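MucR Phosphodiesterase (Pseudomonas aeruginosa, PDB 5M1T) is an EAL-domain phosphodiesterase, captured here with two magnesium ions and the ligand C2E held together in one pocket. Local coordinates at residues 208-213 / 241-246; 156-161 / 185-190; 49-54 / 65-70. One frame throughout, in Å; residues are numbered along the deposited sequence.

All three contacts are largely buried and belong to one mixed sheet, whose strands present acidic side chains to C2E and two magnesium ions. Interaction 2 is the middle term: it shares the chain E ion with interaction 1 and the chain D ion with interaction 3, where Glu156 OE1 and Glu65 OE2 lie 3.1 Å apart on the same metal. Interactions 1 and 2 join parallel strands mainly where they run out into loops and short helices, so metal-binding carboxylates and, in interaction 1, a helix cap join a few backbone bonds. Interaction 3 is an antiparallel ladder, with paired backbone bonds from His49 to Gln51 and an arginine for the ligand's second phosphate. Asp209 of interaction 1 also meets Phe188 and Thr190 of interaction 2.

Interaction 1 (208-213 / 241-246); sequences IDRGFI and VAEGVE. With MG (magnesium ion), chain E; C2E (9,9'-[(2R,3R,3aS,5S,7aR,9R,10R,10aS,12S,14aR)-3,5,10,12-tetrahydroxy-5,12-dioxidooctahydro-2H,7H-difuro[3,2-d:3',2'-j][1,3,7,9,2,8]tetraoxadiphosphacyclododecine-2,9-diyl]bis(2-amino-1,9-dihydro-6H-purin-6-one)), chain C.
Where two parallel strands of the EAL-domain barrel give way to loop and helix beside the chain E magnesium site, Arg210 lies against Glu243. The glutamate chain is extended, CG swung away from the backbone N (chi1 157°), which carries the carboxylate to the metal; OE1 and OE2 both bind magnesium, each at 2.5 Å. Asp186 and Asp187 contribute further ligands. Arg210 flanks OE1 twice over. Its backbone N makes a weak hydrogen bond to Glu243 OE1 (3.4 Å), and NH1 stands 3.6 Å from the same oxygen, which lies at the guanidinium edge although the two planes are turned 67° apart. C2E O4' sits over one guanidinium face, and NH1 is 3.2 Å from C2E O1P, itself a metal ligand, so arginine and magnesium probably share the charge of that phosphate. The underlying pairing is that of adjacent barrel strands: Ile208 N donates to Val241 O (2.8 Å), and the chain then enters helix 210-214. Asp209 is the N-cap of this helix, its OD2 accepting from Gly211 N from above the carboxylate plane. Behind the polar layer, Ile213 reaches Ala242 CB with CD1 (4.4 Å) and Gly244 O with CG2 (3.7 Å), while Leu254 of helix 248-257 covers Ile213, Ala242 and Val245. Further along, Glu246 OE2 accepts from N1 of a C2E guanine and, weakly, from its N2.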
# COMPACT_ATOMS: atom_id res chain seq x y z
N ILE A 208 -19.33 -13.58 -0.61
CA ILE A 208 -19.85 -13.77 0.72
C ILE A 208 -18.92 -14.67 1.54
O ILE A 208 -18.53 -15.75 1.06
CB ILE A 208 -21.24 -14.44 0.72
CG1 ILE A 208 -22.23 -13.62 -0.11
CG2 ILE A 208 -21.71 -14.55 2.15
CD1 ILE A 208 -23.44 -14.42 -0.53
N ASP A 209 -18.58 -14.25 2.76
CA ASP A 209 -17.60 -15.02 3.53
C ASP A 209 -18.17 -16.38 3.88
O ASP A 209 -19.36 -16.49 4.24
CB ASP A 209 -17.21 -14.33 4.81
CG ASP A 209 -16.11 -15.10 5.55
OD1 ASP A 209 -14.99 -15.21 5.01
OD2 ASP A 209 -16.38 -15.64 6.64
N ARG A 210 -17.33 -17.40 3.77
CA ARG A 210 -17.75 -18.77 4.02
C ARG A 210 -18.32 -18.96 5.40
O ARG A 210 -19.12 -19.86 5.59
CB ARG A 210 -16.60 -19.75 3.84
CG ARG A 210 -15.42 -19.58 4.79
CD ARG A 210 -14.38 -20.66 4.48
NE ARG A 210 -13.04 -20.56 5.08
CZ ARG A 210 -12.18 -19.54 4.92
NH1 ARG A 210 -12.51 -18.40 4.28
NH2 ARG A 210 -10.95 -19.65 5.47
N GLY A 211 -17.92 -18.12 6.35
CA GLY A 211 -18.46 -18.17 7.72
C GLY A 211 -19.97 -18.06 7.77
O GLY A 211 -20.64 -18.76 8.54
N PHE A 212 -20.53 -17.24 6.90
CA PHE A 212 -21.98 -17.07 6.86
C PHE A 212 -22.71 -18.23 6.21
O PHE A 212 -23.86 -18.55 6.57
CB PHE A 212 -22.33 -15.78 6.14
CG PHE A 212 -21.77 -14.58 6.82
CD1 PHE A 212 -22.32 -14.13 8.00
CD2 PHE A 212 -20.68 -13.92 6.29
CE1 PHE A 212 -21.83 -13.03 8.64
CE2 PHE A 212 -20.15 -12.83 6.94
CZ PHE A 212 -20.72 -12.38 8.12
N ILE A 213 -22.04 -18.89 5.27
CA ILE A 213 -22.62 -20.07 4.65
C ILE A 213 -22.66 -21.24 5.64
O ILE A 213 -23.66 -21.95 5.74
CB ILE A 213 -21.83 -20.47 3.39
CG1 ILE A 213 -21.71 -19.27 2.44
CG2 ILE A 213 -22.45 -21.66 2.70
CD1 ILE A 213 -22.97 -18.52 2.16
N VAL A 241 -20.72 -14.03 -5.33
CA VAL A 241 -20.18 -15.37 -5.23
C VAL A 241 -20.44 -15.87 -3.83
O VAL A 241 -20.05 -15.21 -2.83
CB VAL A 241 -18.66 -15.39 -5.49
CG1 VAL A 241 -18.14 -16.82 -5.49
CG2 VAL A 241 -18.31 -14.74 -6.81
N ALA A 242 -21.05 -17.04 -3.72
CA ALA A 242 -21.16 -17.68 -2.41
C ALA A 242 -20.00 -18.63 -2.27
O ALA A 242 -19.75 -19.45 -3.15
CB ALA A 242 -22.46 -18.43 -2.25
N GLU A 243 -19.31 -18.54 -1.15
CA GLU A 243 -18.08 -19.31 -0.90
C GLU A 243 -18.30 -20.25 0.28
O GLU A 243 -19.03 -19.93 1.20
CB GLU A 243 -16.93 -18.30 -0.71
CG GLU A 243 -15.74 -18.78 0.06
CD GLU A 243 -14.79 -17.63 0.39
OE1 GLU A 243 -14.69 -17.24 1.61
OE2 GLU A 243 -14.19 -17.10 -0.58
N GLY A 244 -17.71 -21.44 0.25
CA GLY A 244 -17.85 -22.41 1.33
C GLY A 244 -19.05 -23.34 1.17
O GLY A 244 -19.54 -23.88 2.16
N VAL A 245 -19.54 -23.53 -0.05
CA VAL A 245 -20.71 -24.36 -0.26
C VAL A 245 -20.31 -25.81 -0.11
O VAL A 245 -19.56 -26.35 -0.94
CB VAL A 245 -21.31 -24.11 -1.66
CG1 VAL A 245 -22.54 -24.99 -1.93
CG2 VAL A 245 -21.68 -22.63 -1.81
N GLU A 246 -20.81 -26.43 0.95
CA GLU A 246 -20.52 -27.83 1.26
C GLU A 246 -21.69 -28.79 1.14
O GLU A 246 -21.46 -29.98 1.04
CB GLU A 246 -19.98 -27.94 2.69
CG GLU A 246 -18.70 -27.16 2.90
CD GLU A 246 -18.16 -27.21 4.31
OE1 GLU A 246 -18.96 -27.39 5.28
OE2 GLU A 246 -16.92 -27.02 4.44
MG MG E . -13.19 -15.37 0.93
P1 C2E C . -10.03 -16.97 1.07
O2P C2E C . -9.62 -15.91 0.09
O1P C2E C . -11.37 -16.75 1.74
O5' C2E C . -10.04 -18.36 0.28
C5' C2E C . -11.08 -19.29 0.46
C4' C2E C . -10.73 -20.29 1.54
O4' C2E C . -11.90 -21.09 1.81
C3' C2E C . -9.65 -21.26 1.11
O3' C2E C . -8.89 -21.64 2.26
C2' C2E C . -10.41 -22.47 0.61
O2' C2E C . -9.67 -23.69 0.69
C1' C2E C . -11.57 -22.46 1.60
N9 C2E C . -12.77 -23.16 1.12
C8 C2E C . -13.29 -23.12 -0.11
N7 C2E C . -14.40 -23.89 -0.17
C5 C2E C . -14.59 -24.41 1.05
C6 C2E C . -15.58 -25.31 1.67
O6 C2E C . -16.54 -25.75 1.00
N1 C2E C . -15.40 -25.61 2.97
C2 C2E C . -14.37 -25.14 3.69
N2 C2E C . -14.24 -25.48 4.99
N3 C2E C . -13.44 -24.30 3.19
C4 C2E C . -13.51 -23.93 1.89
P11 C2E C . -7.29 -21.66 2.21
O21 C2E C . -6.85 -22.25 0.88
O11 C2E C . -6.78 -22.49 3.34
O5A C2E C . -6.80 -20.13 2.31
C5A C2E C . -7.16 -19.37 3.46
C4A C2E C . -6.89 -17.91 3.21
O4A C2E C . -5.53 -17.69 2.88
C3A C2E C . -7.63 -17.37 2.01
O3A C2E C . -8.98 -17.07 2.29
C2A C2E C . -6.82 -16.16 1.64
O2A C2E C . -7.14 -15.05 2.47
C1A C2E C . -5.41 -16.59 1.97
N91 C2E C . -4.69 -16.98 0.73
C81 C2E C . -4.69 -18.17 0.08
N71 C2E C . -3.86 -18.13 -0.99
C51 C2E C . -3.33 -16.89 -1.03
C61 C2E C . -2.39 -16.16 -1.89
O61 C2E C . -1.90 -16.71 -2.90
N11 C2E C . -2.10 -14.88 -1.57
C21 C2E C . -2.65 -14.28 -0.50
N21 C2E C . -2.33 -13.00 -0.22
N31 C2E C . -3.52 -14.88 0.34
C41 C2E C . -3.88 -16.15 0.10
O HOH W 1 -13.62 -15.92 3.03

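Interaction 2 (156-161 / 185-190). With MG (magnesium ion), chain E; MG (magnesium ion), chain D; C2E (9,9'-[(2R,3R,3aS,5S,7aR,9R,10R,10aS,12S,14aR)-3,5,10,12-tetrahydroxy-5,12-dioxidooctahydro-2H,7H-difuro[3,2-d:3',2'-j][1,3,7,9,2,8]tetraoxadiphosphacyclododecine-2,9-diyl]bis(2-amino-1,9-dihydro-6H-purin-6-one)), chain C.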
# COMPACT_ATOMS: atom_id res chain seq x y z
N GLU A 156 -8.60 -10.16 -5.68
CA GLU A 156 -9.46 -10.15 -4.49
C GLU A 156 -8.83 -9.41 -3.29
O GLU A 156 -7.77 -9.79 -2.81
CB GLU A 156 -9.80 -11.60 -4.09
CG GLU A 156 -10.53 -12.41 -5.16
CD GLU A 156 -11.05 -13.76 -4.68
OE1 GLU A 156 -10.91 -14.07 -3.46
OE2 GLU A 156 -11.61 -14.52 -5.53
N VAL A 157 -9.49 -8.36 -2.83
CA VAL A 157 -9.07 -7.61 -1.66
C VAL A 157 -10.22 -7.73 -0.66
O VAL A 157 -11.42 -7.71 -1.04
CB VAL A 157 -8.83 -6.12 -2.01
CG1 VAL A 157 -8.27 -5.37 -0.83
CG2 VAL A 157 -7.82 -6.02 -3.14
N THR A 158 -9.90 -7.91 0.61
CA THR A 158 -10.97 -8.15 1.57
C THR A 158 -11.74 -6.85 1.82
O THR A 158 -11.23 -5.74 1.58
CB THR A 158 -10.47 -8.73 2.93
OG1 THR A 158 -9.57 -7.80 3.56
CG2 THR A 158 -9.82 -10.14 2.74
N GLU A 159 -12.97 -6.99 2.31
CA GLU A 159 -13.76 -5.87 2.77
C GLU A 159 -12.95 -4.94 3.70
O GLU A 159 -12.94 -3.74 3.52
CB GLU A 159 -15.03 -6.39 3.47
CG GLU A 159 -16.11 -5.32 3.67
CD GLU A 159 -17.31 -5.84 4.42
OE1 GLU A 159 -17.28 -7.04 4.81
OE2 GLU A 159 -18.29 -5.06 4.63
N SER A 160 -12.28 -5.52 4.68
CA SER A 160 -11.53 -4.74 5.68
C SER A 160 -10.45 -3.97 5.00
O SER A 160 -10.27 -2.79 5.27
CB SER A 160 -10.84 -5.65 6.69
OG SER A 160 -11.74 -6.62 7.18
N THR A 161 -9.72 -4.65 4.11
CA THR A 161 -8.56 -4.07 3.46
C THR A 161 -9.02 -2.89 2.65
O THR A 161 -8.40 -1.82 2.71
CB THR A 161 -7.82 -5.11 2.59
OG1 THR A 161 -7.17 -6.03 3.47
CG2 THR A 161 -6.75 -4.47 1.67
N ILE A 185 -14.35 -8.00 -4.06
CA ILE A 185 -14.26 -7.74 -2.61
C ILE A 185 -14.53 -9.03 -1.84
O ILE A 185 -15.66 -9.53 -1.81
CB ILE A 185 -15.26 -6.67 -2.15
CG1 ILE A 185 -15.16 -5.41 -2.99
CG2 ILE A 185 -15.06 -6.33 -0.68
CD1 ILE A 185 -13.82 -4.71 -2.99
N ASP A 186 -13.50 -9.54 -1.21
CA ASP A 186 -13.50 -10.86 -0.62
C ASP A 186 -14.00 -10.84 0.86
O ASP A 186 -14.08 -9.77 1.49
CB ASP A 186 -12.03 -11.36 -0.64
CG ASP A 186 -11.91 -12.87 -0.55
OD1 ASP A 186 -12.95 -13.59 -0.42
OD2 ASP A 186 -10.73 -13.30 -0.62
N ASP A 187 -14.27 -12.01 1.42
CA ASP A 187 -14.69 -12.12 2.83
C ASP A 187 -15.77 -11.11 3.23
O ASP A 187 -15.77 -10.55 4.33
CB ASP A 187 -13.49 -11.98 3.78
CG ASP A 187 -12.44 -13.08 3.57
OD1 ASP A 187 -12.67 -14.08 2.83
OD2 ASP A 187 -11.36 -12.91 4.18
N PHE A 188 -16.71 -10.88 2.32
CA PHE A 188 -17.69 -9.84 2.53
C PHE A 188 -18.65 -10.24 3.66
O PHE A 188 -19.06 -11.39 3.79
CB PHE A 188 -18.41 -9.47 1.24
CG PHE A 188 -19.12 -8.17 1.31
CD1 PHE A 188 -18.44 -6.99 1.06
CD2 PHE A 188 -20.46 -8.10 1.69
CE1 PHE A 188 -19.08 -5.77 1.15
CE2 PHE A 188 -21.11 -6.88 1.77
CZ PHE A 188 -20.40 -5.70 1.50
N GLY A 189 -18.91 -9.28 4.53
CA GLY A 189 -19.77 -9.50 5.68
C GLY A 189 -18.93 -9.47 6.94
O GLY A 189 -19.47 -9.25 8.03
N THR A 190 -17.62 -9.69 6.81
CA THR A 190 -16.70 -9.70 7.95
C THR A 190 -16.14 -8.33 8.37
O THR A 190 -15.57 -8.22 9.44
CB THR A 190 -15.50 -10.64 7.73
OG1 THR A 190 -14.67 -10.12 6.70
CG2 THR A 190 -15.97 -12.02 7.36
MG MG E . -13.19 -15.37 0.93
MG MG D . -10.20 -15.07 -1.74
P1 C2E C . -10.03 -16.97 1.07
O2P C2E C . -9.62 -15.91 0.09
O1P C2E C . -11.37 -16.75 1.74
O5' C2E C . -10.04 -18.36 0.28
C5' C2E C . -11.08 -19.29 0.46
C4' C2E C . -10.73 -20.29 1.54
O4' C2E C . -11.90 -21.09 1.81
C3' C2E C . -9.65 -21.26 1.11
O3' C2E C . -8.89 -21.64 2.26
C2' C2E C . -10.41 -22.47 0.61
O2' C2E C . -9.67 -23.69 0.69
C1' C2E C . -11.57 -22.46 1.60
N9 C2E C . -12.77 -23.16 1.12
C8 C2E C . -13.29 -23.12 -0.11
N7 C2E C . -14.40 -23.89 -0.17
C5 C2E C . -14.59 -24.41 1.05
C6 C2E C . -15.58 -25.31 1.67
O6 C2E C . -16.54 -25.75 1.00
N1 C2E C . -15.40 -25.61 2.97
C2 C2E C . -14.37 -25.14 3.69
N2 C2E C . -14.24 -25.48 4.99
N3 C2E C . -13.44 -24.30 3.19
C4 C2E C . -13.51 -23.93 1.89
P11 C2E C . -7.29 -21.66 2.21
O21 C2E C . -6.85 -22.25 0.88
O11 C2E C . -6.78 -22.49 3.34
O5A C2E C . -6.80 -20.13 2.31
C5A C2E C . -7.16 -19.37 3.46
C4A C2E C . -6.89 -17.91 3.21
O4A C2E C . -5.53 -17.69 2.88
C3A C2E C . -7.63 -17.37 2.01
O3A C2E C . -8.98 -17.07 2.29
C2A C2E C . -6.82 -16.16 1.64
O2A C2E C . -7.14 -15.05 2.47
C1A C2E C . -5.41 -16.59 1.97
N91 C2E C . -4.69 -16.98 0.73
C81 C2E C . -4.69 -18.17 0.08
N71 C2E C . -3.86 -18.13 -0.99
C51 C2E C . -3.33 -16.89 -1.03
C61 C2E C . -2.39 -16.16 -1.89
O61 C2E C . -1.90 -16.71 -2.90
N11 C2E C . -2.10 -14.88 -1.57
C21 C2E C . -2.65 -14.28 -0.50
N21 C2E C . -2.33 -13.00 -0.22
N31 C2E C . -3.52 -14.88 0.34
C41 C2E C . -3.88 -16.15 0.10
O HOH W 2 -12.58 -8.50 5.87
O HOH W 3 -11.90 -16.40 -1.63
O HOH W 1 -13.62 -15.92 3.03
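Glu156 OE1 and Asp186 OD2 meet 2.9 Å apart because both ligate the chain D magnesium, at 2.1 Å from OE1 and 2.2 Å from OD2. Their carboxylate planes are nearly perpendicular, 81° apart. Asp186 bridges the two ions: its OD1 binds the chain E magnesium, which Asp187 OD1 also holds. Asn124 and Glu65 complete the protein ligands of the first ion and Glu243 those of the second. One layer out, Asp187 N donates to Asp186 OD1 from above the carboxylate plane, and Lys207 forms a salt bridge with Glu156 OE2. Asp186 is fixed through its backbone as well, its N bonding to Val157 O (2.8 Å) and its O receiving Glu159 N (3.1 Å). Beyond the metals, the carboxylate of Glu159 stacks on the Phe188 ring with the planes 17° apart, OE2 lying 3.6 Å above the ring towards its rim. OE1 accepts from Gly189 N on its syn side (2.8 Å) and from Gly191 N, while OE2 bonds to Ser193; the buried carboxylate thereby probably steadies the type II turn from Asp187 to Thr190. A strand carrying the DDFG sequence, paired in parallel with its neighbour beside two magnesium ions, is characteristic of the EAL-domain metal site.

Interaction 3 (49-54 / 65-70). With MG (magnesium ion), chain D; C2E (9,9'-[(2R,3R,3aS,5S,7aR,9R,10R,10aS,12S,14aR)-3,5,10,12-tetrahydroxy-5,12-dioxidooctahydro-2H,7H-difuro[3,2-d:3',2'-j][1,3,7,9,2,8]tetraoxadiphosphacyclododecine-2,9-diyl]bis(2-amino-1,9-dihydro-6H-purin-6-one)), chain C.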
# COMPACT_ATOMS: atom_id res chain seq x y z
N HIS A 49 -2.89 -24.31 -5.71
CA HIS A 49 -4.09 -25.08 -5.99
C HIS A 49 -5.16 -24.10 -6.48
O HIS A 49 -5.08 -22.90 -6.24
CB HIS A 49 -4.53 -25.84 -4.75
CG HIS A 49 -3.65 -27.01 -4.44
ND1 HIS A 49 -4.03 -28.04 -3.60
CD2 HIS A 49 -2.40 -27.32 -4.88
CE1 HIS A 49 -3.04 -28.91 -3.51
NE2 HIS A 49 -2.05 -28.51 -4.28
N TYR A 50 -6.12 -24.63 -7.21
CA TYR A 50 -7.11 -23.83 -7.87
C TYR A 50 -8.46 -24.38 -7.49
O TYR A 50 -8.66 -25.60 -7.56
CB TYR A 50 -6.90 -23.89 -9.39
CG TYR A 50 -5.52 -23.41 -9.81
CD1 TYR A 50 -5.27 -22.08 -9.98
CD2 TYR A 50 -4.49 -24.29 -10.00
CE1 TYR A 50 -4.00 -21.61 -10.32
CE2 TYR A 50 -3.22 -23.85 -10.34
CZ TYR A 50 -2.97 -22.51 -10.50
OH TYR A 50 -1.72 -22.09 -10.87
N GLN A 51 -9.36 -23.51 -7.05
CA GLN A 51 -10.73 -23.93 -6.77
C GLN A 51 -11.74 -23.36 -7.78
O GLN A 51 -11.80 -22.16 -8.01
CB GLN A 51 -11.15 -23.55 -5.36
CG GLN A 51 -12.39 -24.34 -4.97
CD GLN A 51 -12.95 -23.94 -3.63
OE1 GLN A 51 -12.69 -22.84 -3.14
NE2 GLN A 51 -13.71 -24.86 -3.03
N PRO A 52 -12.52 -24.24 -8.41
CA PRO A 52 -13.54 -23.83 -9.39
C PRO A 52 -14.55 -22.86 -8.84
O PRO A 52 -14.98 -23.03 -7.68
CB PRO A 52 -14.27 -25.13 -9.71
CG PRO A 52 -13.38 -26.24 -9.31
CD PRO A 52 -12.47 -25.71 -8.24
N LYS A 53 -14.89 -21.83 -9.61
CA LYS A 53 -16.06 -21.01 -9.29
C LYS A 53 -17.04 -21.38 -10.40
O LYS A 53 -16.65 -21.45 -11.57
CB LYS A 53 -15.81 -19.50 -9.33
CG LYS A 53 -14.62 -19.01 -8.50
CD LYS A 53 -14.11 -17.63 -8.93
CE LYS A 53 -15.26 -16.65 -9.14
NZ LYS A 53 -14.75 -15.40 -9.78
N VAL A 54 -18.29 -21.61 -10.03
CA VAL A 54 -19.27 -22.22 -10.94
C VAL A 54 -20.54 -21.40 -10.96
O VAL A 54 -20.95 -20.93 -9.90
CB VAL A 54 -19.53 -23.65 -10.43
CG1 VAL A 54 -20.78 -24.24 -10.99
CG2 VAL A 54 -18.36 -24.54 -10.79
N GLU A 65 -10.25 -19.75 -8.25
CA GLU A 65 -9.46 -18.97 -7.33
C GLU A 65 -8.12 -19.69 -7.09
O GLU A 65 -8.11 -20.87 -6.76
CB GLU A 65 -10.20 -18.78 -5.99
CG GLU A 65 -9.43 -17.92 -5.02
CD GLU A 65 -10.18 -17.61 -3.71
OE1 GLU A 65 -11.32 -18.10 -3.52
OE2 GLU A 65 -9.62 -16.86 -2.88
N ALA A 66 -7.02 -18.97 -7.23
CA ALA A 66 -5.72 -19.50 -6.90
C ALA A 66 -5.52 -19.46 -5.39
O ALA A 66 -5.76 -18.42 -4.77
CB ALA A 66 -4.61 -18.67 -7.59
N LEU A 67 -5.07 -20.58 -4.84
CA LEU A 67 -4.90 -20.76 -3.41
C LEU A 67 -3.52 -21.41 -3.10
O LEU A 67 -3.19 -22.51 -3.57
CB LEU A 67 -6.04 -21.63 -2.86
CG LEU A 67 -7.44 -21.01 -2.87
CD1 LEU A 67 -8.54 -22.04 -2.54
CD2 LEU A 67 -7.50 -19.83 -1.89
N LEU A 68 -2.73 -20.72 -2.29
CA LEU A 68 -1.37 -21.13 -2.05
C LEU A 68 -1.34 -22.30 -1.08
O LEU A 68 -2.11 -22.36 -0.12
CB LEU A 68 -0.59 -19.94 -1.48
CG LEU A 68 0.93 -20.09 -1.27
CD1 LEU A 68 1.64 -20.28 -2.59
CD2 LEU A 68 1.48 -18.87 -0.53
N ARG A 69 -0.45 -23.26 -1.37
CA ARG A 69 -0.18 -24.37 -0.47
C ARG A 69 1.34 -24.52 -0.28
O ARG A 69 2.14 -24.11 -1.14
CB ARG A 69 -0.77 -25.64 -1.03
CG ARG A 69 -2.28 -25.58 -1.24
CD ARG A 69 -3.01 -25.95 0.04
NE ARG A 69 -4.47 -25.82 -0.06
CZ ARG A 69 -5.17 -24.68 0.00
NH1 ARG A 69 -4.57 -23.52 0.12
NH2 ARG A 69 -6.49 -24.71 -0.08
N TRP A 70 1.75 -25.11 0.84
CA TRP A 70 3.17 -25.34 1.07
C TRP A 70 3.39 -26.84 1.30
O TRP A 70 2.94 -27.39 2.31
CB TRP A 70 3.63 -24.45 2.24
CG TRP A 70 5.08 -24.54 2.64
CD1 TRP A 70 6.08 -25.18 1.99
CD2 TRP A 70 5.66 -23.92 3.78
NE1 TRP A 70 7.27 -25.00 2.67
CE2 TRP A 70 7.03 -24.23 3.77
CE3 TRP A 70 5.16 -23.12 4.81
CZ2 TRP A 70 7.92 -23.77 4.77
CZ3 TRP A 70 6.04 -22.66 5.80
CH2 TRP A 70 7.40 -22.99 5.76
MG MG D . -10.20 -15.07 -1.74
P1 C2E C . -10.03 -16.97 1.07
O2P C2E C . -9.62 -15.91 0.09
O1P C2E C . -11.37 -16.75 1.74
O5' C2E C . -10.04 -18.36 0.28
C5' C2E C . -11.08 -19.29 0.46
C4' C2E C . -10.73 -20.29 1.54
O4' C2E C . -11.90 -21.09 1.81
C3' C2E C . -9.65 -21.26 1.11
O3' C2E C . -8.89 -21.64 2.26
C2' C2E C . -10.41 -22.47 0.61
O2' C2E C . -9.67 -23.69 0.69
C1' C2E C . -11.57 -22.46 1.60
N9 C2E C . -12.77 -23.16 1.12
C8 C2E C . -13.29 -23.12 -0.11
N7 C2E C . -14.40 -23.89 -0.17
C5 C2E C . -14.59 -24.41 1.05
C6 C2E C . -15.58 -25.31 1.67
O6 C2E C . -16.54 -25.75 1.00
N1 C2E C . -15.40 -25.61 2.97
C2 C2E C . -14.37 -25.14 3.69
N2 C2E C . -14.24 -25.48 4.99
N3 C2E C . -13.44 -24.30 3.19
C4 C2E C . -13.51 -23.93 1.89
P11 C2E C . -7.29 -21.66 2.21
O21 C2E C . -6.85 -22.25 0.88
O11 C2E C . -6.78 -22.49 3.34
O5A C2E C . -6.80 -20.13 2.31
C5A C2E C . -7.16 -19.37 3.46
C4A C2E C . -6.89 -17.91 3.21
O4A C2E C . -5.53 -17.69 2.88
C3A C2E C . -7.63 -17.37 2.01
O3A C2E C . -8.98 -17.07 2.29
C2A C2E C . -6.82 -16.16 1.64
O2A C2E C . -7.14 -15.05 2.47
C1A C2E C . -5.41 -16.59 1.97
N91 C2E C . -4.69 -16.98 0.73
C81 C2E C . -4.69 -18.17 0.08
N71 C2E C . -3.86 -18.13 -0.99
C51 C2E C . -3.33 -16.89 -1.03
C61 C2E C . -2.39 -16.16 -1.89
O61 C2E C . -1.90 -16.71 -2.90
N11 C2E C . -2.10 -14.88 -1.57
C21 C2E C . -2.65 -14.28 -0.50
N21 C2E C . -2.33 -13.00 -0.22
N31 C2E C . -3.52 -14.88 0.34
C41 C2E C . -3.88 -16.15 0.10
O HOH W 3 -11.90 -16.40 -1.63
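His49 and Arg69 cross at about a right angle, the arginine's aliphatic root lying on the imidazole. Arg69 CG stands over the centre of the ring face, 3.8 Å from the His49 ring centroid, in a CH-pi contact. The arginine chain then bends sharply at chi2 (-85°), carrying the guanidinium past the ring towards C2E. There NH1 and NH2 both donate to phosphate oxygen O21, each at 2.7 Å, and O21 lies at the guanidinium edge; NH1 also bonds to Leu68 O, which limits rotation of the group. Leu67 and Gln51 share the ligand-facing side. Leu67 CD1 touches Gln51 CB (4.1 Å) and the ribose carbon C2' of C2E (3.7 Å). Gln51, extended with CG opposite the backbone N (chi1 -163°), brings NE2 to 3.1 Å from guanine N7, its amide held by Gln263 and Gly268. Glu65 is likewise extended: OE2 binds the chain D magnesium at 2.2 Å, whereas OE1 takes a hydrogen bond from Gln263 and a salt bridge from Lys207. Paired backbone bonds link His49 with Leu67 and Gln51 with Glu65; between them, Tyr50 and Ala66 form a non-hydrogen-bonded pair whose side chains lie on the opposite face. Tyr50 and Leu68 pack there against helix 93-113, Ala66 continues the sheet to strand 120-124, and Val54 pairs with Leu262 of strand 261-263.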